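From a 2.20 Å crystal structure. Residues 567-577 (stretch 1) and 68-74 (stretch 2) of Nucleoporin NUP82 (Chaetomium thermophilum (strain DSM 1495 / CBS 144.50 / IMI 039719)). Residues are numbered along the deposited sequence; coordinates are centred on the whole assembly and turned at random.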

ATOM      1  N   SER B 567      -2.018  -3.500 -19.892  1.00 62.53           N
ATOM      2  CA  SER B 567      -1.193  -4.168 -20.889  1.00 63.74           C
ATOM      3  C   SER B 567      -1.787  -5.518 -21.275  1.00 64.89           C
ATOM      4  O   SER B 567      -2.176  -6.308 -20.414  1.00 62.58           O
ATOM      5  CB  SER B 567       0.235  -4.352 -20.369  1.00 63.53           C
ATOM      6  OG  SER B 567       1.084  -4.840 -21.393  1.00 65.61           O
ATOM      7  N   ILE B 568      -1.851  -5.768 -22.579  1.00 68.40           N
ATOM      8  CA  ILE B 568      -2.396  -7.014 -23.112  1.00 72.01           C
ATOM      9  C   ILE B 568      -1.475  -7.586 -24.180  1.00 73.28           C
ATOM     10  O   ILE B 568      -1.039  -6.871 -25.081  1.00 73.99           O
ATOM     11  CB  ILE B 568      -3.800  -6.805 -23.713  1.00 75.26           C
ATOM     12  CG1 ILE B 568      -4.650  -5.967 -22.751  1.00 72.54           C
ATOM     13  CG2 ILE B 568      -4.442  -8.157 -24.025  1.00 79.02           C
ATOM     14  CD1 ILE B 568      -6.139  -5.914 -23.070  1.00 73.67           C
ATOM     15  N   ASP B 569      -1.175  -8.876 -24.065  1.00 75.01           N
ATOM     16  CA  ASP B 569      -0.335  -9.566 -25.037  1.00 77.30           C
ATOM     17  C   ASP B 569      -1.006 -10.857 -25.478  1.00 80.94           C
ATOM     18  O   ASP B 569      -0.746 -11.925 -24.925  1.00 84.19           O
ATOM     19  CB  ASP B 569       1.050  -9.861 -24.457  1.00 74.27           C
ATOM     20  CG  ASP B 569       1.983 -10.505 -25.470  1.00 74.78           C
ATOM     21  OD1 ASP B 569       1.859 -10.199 -26.674  1.00 76.44           O
ATOM     22  OD2 ASP B 569       2.839 -11.319 -25.064  1.00 74.39           O
ATOM     23  N   ASP B 570      -1.873 -10.744 -26.478  1.00 81.33           N
ATOM     24  CA  ASP B 570      -2.613 -11.884 -27.002  1.00 83.38           C
ATOM     25  C   ASP B 570      -2.008 -12.331 -28.333  1.00 88.60           C
ATOM     26  O   ASP B 570      -1.572 -11.495 -29.122  1.00 85.82           O
ATOM     27  CB  ASP B 570      -4.088 -11.517 -27.175  1.00 84.21           C
ATOM     28  CG  ASP B 570      -4.897 -12.636 -27.789  1.00 89.98           C
ATOM     29  OD1 ASP B 570      -5.405 -13.488 -27.031  1.00 91.40           O
ATOM     30  OD2 ASP B 570      -5.026 -12.667 -29.032  1.00 93.80           O
ATOM     31  N   PRO B 571      -1.973 -13.650 -28.590  1.00 96.86           N
ATOM     32  CA  PRO B 571      -1.396 -14.126 -29.853  1.00104.49           C
ATOM     33  C   PRO B 571      -2.184 -13.698 -31.090  1.00106.61           C
ATOM     34  O   PRO B 571      -1.592 -13.542 -32.157  1.00111.33           O
ATOM     35  CB  PRO B 571      -1.420 -15.652 -29.698  1.00107.97           C
ATOM     36  CG  PRO B 571      -2.445 -15.919 -28.654  1.00106.35           C
ATOM     37  CD  PRO B 571      -2.345 -14.770 -27.709  1.00101.66           C
ATOM     38  N   ASP B 572      -3.494 -13.510 -30.949  1.00104.05           N
ATOM     39  CA  ASP B 572      -4.342 -13.145 -32.081  1.00105.24           C
ATOM     40  C   ASP B 572      -4.498 -11.632 -32.217  1.00101.38           C
ATOM     41  O   ASP B 572      -4.371 -11.088 -33.314  1.00100.71           O
ATOM     42  CB  ASP B 572      -5.720 -13.798 -31.947  1.00109.71           C
ATOM     43  CG  ASP B 572      -5.651 -15.314 -31.927  1.00115.72           C
ATOM     44  OD1 ASP B 572      -4.736 -15.879 -32.563  1.00118.74           O
ATOM     45  OD2 ASP B 572      -6.513 -15.941 -31.277  1.00117.49           O
ATOM     46  N   LEU B 573      -4.782 -10.957 -31.106  1.00 98.75           N
ATOM     47  CA  LEU B 573      -4.987  -9.511 -31.122  1.00 98.57           C
ATOM     48  C   LEU B 573      -3.659  -8.759 -31.102  1.00 94.73           C
ATOM     49  O   LEU B 573      -3.568  -7.634 -31.593  1.00 95.91           O
ATOM     50  CB  LEU B 573      -5.848  -9.079 -29.935  1.00 96.80           C
ATOM     51  CG  LEU B 573      -7.304  -9.549 -29.955  1.00 99.25           C
ATOM     52  CD1 LEU B 573      -7.980  -9.225 -28.632  1.00 97.25           C
ATOM     53  CD2 LEU B 573      -8.067  -8.919 -31.113  1.00102.15           C
ATOM     54  N   GLY B 574      -2.639  -9.384 -30.522  1.00 89.85           N
ATOM     55  CA  GLY B 574      -1.306  -8.810 -30.483  1.00 86.45           C
ATOM     56  C   GLY B 574      -0.928  -8.215 -29.138  1.00 80.30           C
ATOM     57  O   GLY B 574      -1.479  -8.582 -28.099  1.00 80.18           O
ATOM     58  N   TYR B 575       0.019  -7.285 -29.176  1.00 77.82           N
ATOM     59  CA  TYR B 575       0.610  -6.697 -27.980  1.00 72.48           C
ATOM     60  C   TYR B 575       0.358  -5.195 -27.971  1.00 71.81           C
ATOM     61  O   TYR B 575       0.846  -4.473 -28.842  1.00 74.33           O
ATOM     62  CB  TYR B 575       2.106  -7.014 -27.940  1.00 71.34           C
ATOM     63  CG  TYR B 575       2.899  -6.331 -26.845  1.00 68.66           C
ATOM     64  CD1 TYR B 575       2.419  -6.254 -25.543  1.00 65.65           C
ATOM     65  CD2 TYR B 575       4.151  -5.796 -27.116  1.00 69.22           C
ATOM     66  CE1 TYR B 575       3.161  -5.637 -24.545  1.00 63.97           C
ATOM     67  CE2 TYR B 575       4.897  -5.183 -26.130  1.00 66.10           C
ATOM     68  CZ  TYR B 575       4.401  -5.105 -24.847  1.00 63.47           C
ATOM     69  OH  TYR B 575       5.156  -4.492 -23.875  1.00 61.22           O
ATOM     70  N   PHE B 576      -0.408  -4.726 -26.990  1.00 68.85           N
ATOM     71  CA  PHE B 576      -0.829  -3.331 -26.962  1.00 68.53           C
ATOM     72  C   PHE B 576      -1.223  -2.858 -25.567  1.00 67.13           C
ATOM     73  O   PHE B 576      -1.348  -3.654 -24.636  1.00 65.56           O
ATOM     74  CB  PHE B 576      -2.003  -3.122 -27.922  1.00 71.70           C
ATOM     75  CG  PHE B 576      -3.244  -3.887 -27.548  1.00 72.80           C
ATOM     76  CD1 PHE B 576      -3.329  -5.250 -27.777  1.00 74.85           C
ATOM     77  CD2 PHE B 576      -4.329  -3.239 -26.981  1.00 73.01           C
ATOM     78  CE1 PHE B 576      -4.470  -5.954 -27.438  1.00 75.18           C
ATOM     79  CE2 PHE B 576      -5.472  -3.938 -26.640  1.00 74.01           C
ATOM     80  CZ  PHE B 576      -5.544  -5.296 -26.870  1.00 74.85           C
ATOM     81  N   ILE B 577      -1.405  -1.547 -25.444  1.00 74.07           N
ATOM     82  CA  ILE B 577      -1.881  -0.928 -24.215  1.00 76.70           C
ATOM     83  C   ILE B 577      -3.319  -0.490 -24.388  1.00 73.06           C
ATOM     84  O   ILE B 577      -3.710  -0.040 -25.462  1.00 73.80           O
ATOM     85  CB  ILE B 577      -1.038   0.291 -23.831  1.00 84.00           C
ATOM     86  CG1 ILE B 577       0.414  -0.112 -23.637  1.00 90.48           C
ATOM     87  CG2 ILE B 577      -1.561   0.944 -22.557  1.00 82.13           C
ATOM     88  CD1 ILE B 577       1.332   1.033 -23.826  1.00 95.33           C
TER
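Stretch 2, residues 68-74: DLAQLKE

Not one hydrogen bond joins the two stretches; the contact rests on side-chain packing, and its centre is a single leucine at the tip of a hairpin. Leu573 gives up more surface to the other stretch than any other residue of either segment, within a modest interface of 244 Å² counted over both sides. The partners are far apart in sequence, at least 499 residues, so this is a tertiary contact between distant parts of one chain.

Stretch 1 runs as a strand through Ser567 to Asp570, reverses over Pro571 to Leu573, where the backbone angles are helical without the regular helical bonds, and, after a corner at Tyr575, returns in a second strand that includes Phe576 and Ile577. The two arms are tied by paired backbone hydrogen bonds: Ile568 N to Phe576 O (3.0 Å) and Phe576 N to Ile568 O (2.9 Å), then, closer to the turn, Asp570 N to Gly574 O and Gly574 N to Asp570 O, both 2.7 Å. The carboxylate of Asp570 braces the turn from within, its OD2 accepting from Asp572 N at 2.6 Å and from Leu573 N at 2.7 Å. Gly574 closes the turn with phi/psi of 103/-156°, where a CB would be jammed against the carbonyl O of Leu573.

Stretch 2 enters a helix at Leu69 that continues past Glu74; Asp68, just before it, occupies the N-cap position, and its OD1 accepts from Ala70 N at 2.8 Å. The regular backbone bonds follow, from Leu72 N to Asp68 O (3.1 Å), Lys73 N to Leu69 O and Glu74 N to Ala70 O (both 3.0 Å). The helix therefore meets the hairpin with its first turns, and the closest approach of the two backbones is 6.8 Å, between Leu573 CA and Ala70 CA. The helix runs from Leu69, beside the arms, to Lys73, beside the turn.

Leu69 and Lys73, four residues apart and hence one turn along the same side of the helix, both point toward the hairpin, and Leu573 reaches both. Its CD1 lies 3.6 Å from Leu69 CB, while its CD2 lies 3.5 Å from Lys73 CD. CD1 also comes within 3.8 Å of Ala70 N, and the methyl of Ala70, whose CB points sideways, is 4.5 Å from the same Leu573 CD1.

Beyond Leu573, Leu69 also meets the arms of the hairpin through its CD1. This methyl sits 3.8 Å from Phe576 CZ, at the edge of the ring and near its plane, and 4.1 Å from Ile568 CD1. Ile568 and Phe576, already joined through their backbones, thus both place side chains against one leucine methyl.

At the other end of the contact, Lys73 is fully extended, with all four chi angles in t. Its aliphatic chain supplies the packing against Leu573, and at its end Lys73 NZ lies 4.2 Å from Asp572 O, too far for a hydrogen bond.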

ATOM      1  N   ASP B  68     -15.555  -8.870 -24.903  1.00 81.71           N
ATOM      2  CA  ASP B  68     -14.414  -9.610 -25.433  1.00 82.45           C
ATOM      3  C   ASP B  68     -13.882  -8.894 -26.671  1.00 81.82           C
ATOM      4  O   ASP B  68     -14.597  -8.734 -27.660  1.00 86.24           O
ATOM      5  CB  ASP B  68     -14.816 -11.049 -25.774  1.00 85.95           C
ATOM      6  CG  ASP B  68     -13.623 -11.941 -26.078  1.00 86.85           C
ATOM      7  OD1 ASP B  68     -12.708 -11.504 -26.809  1.00 86.84           O
ATOM      8  OD2 ASP B  68     -13.599 -13.088 -25.582  1.00 88.16           O
ATOM      9  N   LEU B  69     -12.623  -8.470 -26.613  1.00 78.73           N
ATOM     10  CA  LEU B  69     -12.018  -7.709 -27.701  1.00 77.12           C
ATOM     11  C   LEU B  69     -11.893  -8.527 -28.981  1.00 78.73           C
ATOM     12  O   LEU B  69     -11.927  -7.975 -30.079  1.00 80.00           O
ATOM     13  CB  LEU B  69     -10.639  -7.192 -27.285  1.00 73.95           C
ATOM     14  CG  LEU B  69     -10.605  -6.232 -26.094  1.00 70.39           C
ATOM     15  CD1 LEU B  69      -9.169  -5.827 -25.791  1.00 69.54           C
ATOM     16  CD2 LEU B  69     -11.468  -5.002 -26.346  1.00 70.48           C
ATOM     17  N   ALA B  70     -11.747  -9.841 -28.838  1.00 79.88           N
ATOM     18  CA  ALA B  70     -11.624 -10.723 -29.994  1.00 82.88           C
ATOM     19  C   ALA B  70     -12.911 -10.728 -30.810  1.00 85.89           C
ATOM     20  O   ALA B  70     -12.889 -10.525 -32.024  1.00 90.05           O
ATOM     21  CB  ALA B  70     -11.273 -12.137 -29.552  1.00 82.78           C
ATOM     22  N   GLN B  71     -14.032 -10.956 -30.133  1.00 83.18           N
ATOM     23  CA  GLN B  71     -15.329 -11.024 -30.797  1.00 85.48           C
ATOM     24  C   GLN B  71     -15.733  -9.663 -31.361  1.00 82.47           C
ATOM     25  O   GLN B  71     -16.251  -9.575 -32.472  1.00 81.40           O
ATOM     26  CB  GLN B  71     -16.399 -11.535 -29.828  1.00 90.47           C
ATOM     27  CG  GLN B  71     -16.063 -12.877 -29.187  1.00 96.68           C
ATOM     28  CD  GLN B  71     -17.122 -13.345 -28.205  1.00102.41           C
ATOM     29  OE1 GLN B  71     -18.279 -12.930 -28.274  1.00106.73           O
ATOM     30  NE2 GLN B  71     -16.729 -14.215 -27.280  1.00102.46           N
ATOM     31  N   LEU B  72     -15.493  -8.603 -30.592  1.00 81.93           N
ATOM     32  CA  LEU B  72     -15.826  -7.251 -31.034  1.00 84.12           C
ATOM     33  C   LEU B  72     -15.013  -6.858 -32.265  1.00 83.96           C
ATOM     34  O   LEU B  72     -15.485  -6.104 -33.118  1.00 88.35           O
ATOM     35  CB  LEU B  72     -15.592  -6.246 -29.908  1.00 82.61           C
ATOM     36  CG  LEU B  72     -16.543  -6.365 -28.715  1.00 80.78           C
ATOM     37  CD1 LEU B  72     -15.992  -5.605 -27.518  1.00 79.37           C
ATOM     38  CD2 LEU B  72     -17.930  -5.858 -29.080  1.00 82.18           C
ATOM     39  N   LYS B  73     -13.791  -7.371 -32.354  1.00 83.63           N
ATOM     40  CA  LYS B  73     -12.963  -7.151 -33.531  1.00 83.69           C
ATOM     41  C   LYS B  73     -13.568  -7.881 -34.726  1.00 83.14           C
ATOM     42  O   LYS B  73     -13.755  -7.299 -35.794  1.00 84.80           O
ATOM     43  CB  LYS B  73     -11.529  -7.628 -33.288  1.00 87.00           C
ATOM     44  CG  LYS B  73     -10.584  -7.384 -34.461  1.00 92.96           C
ATOM     45  CD  LYS B  73      -9.237  -8.056 -34.244  1.00 94.50           C
ATOM     46  CE  LYS B  73      -8.341  -7.905 -35.465  1.00 98.48           C
ATOM     47  NZ  LYS B  73      -7.104  -8.728 -35.367  1.00 98.98           N
ATOM     48  N   GLU B  74     -13.875  -9.159 -34.529  1.00 79.16           N
ATOM     49  CA  GLU B  74     -14.429  -9.996 -35.586  1.00 82.42           C
ATOM     50  C   GLU B  74     -15.775  -9.471 -36.083  1.00 84.43           C
ATOM     51  O   GLU B  74     -16.078  -9.550 -37.272  1.00 87.51           O
ATOM     52  CB  GLU B  74     -14.580 -11.437 -35.092  1.00 87.78           C
ATOM     53  CG  GLU B  74     -15.141 -12.403 -36.131  1.00 99.47           C
ATOM     54  CD  GLU B  74     -15.247 -13.825 -35.610  1.00102.43           C
ATOM     55  OE1 GLU B  74     -14.669 -14.118 -34.543  1.00103.29           O
ATOM     56  OE2 GLU B  74     -15.913 -14.650 -36.268  1.00108.73           O
TER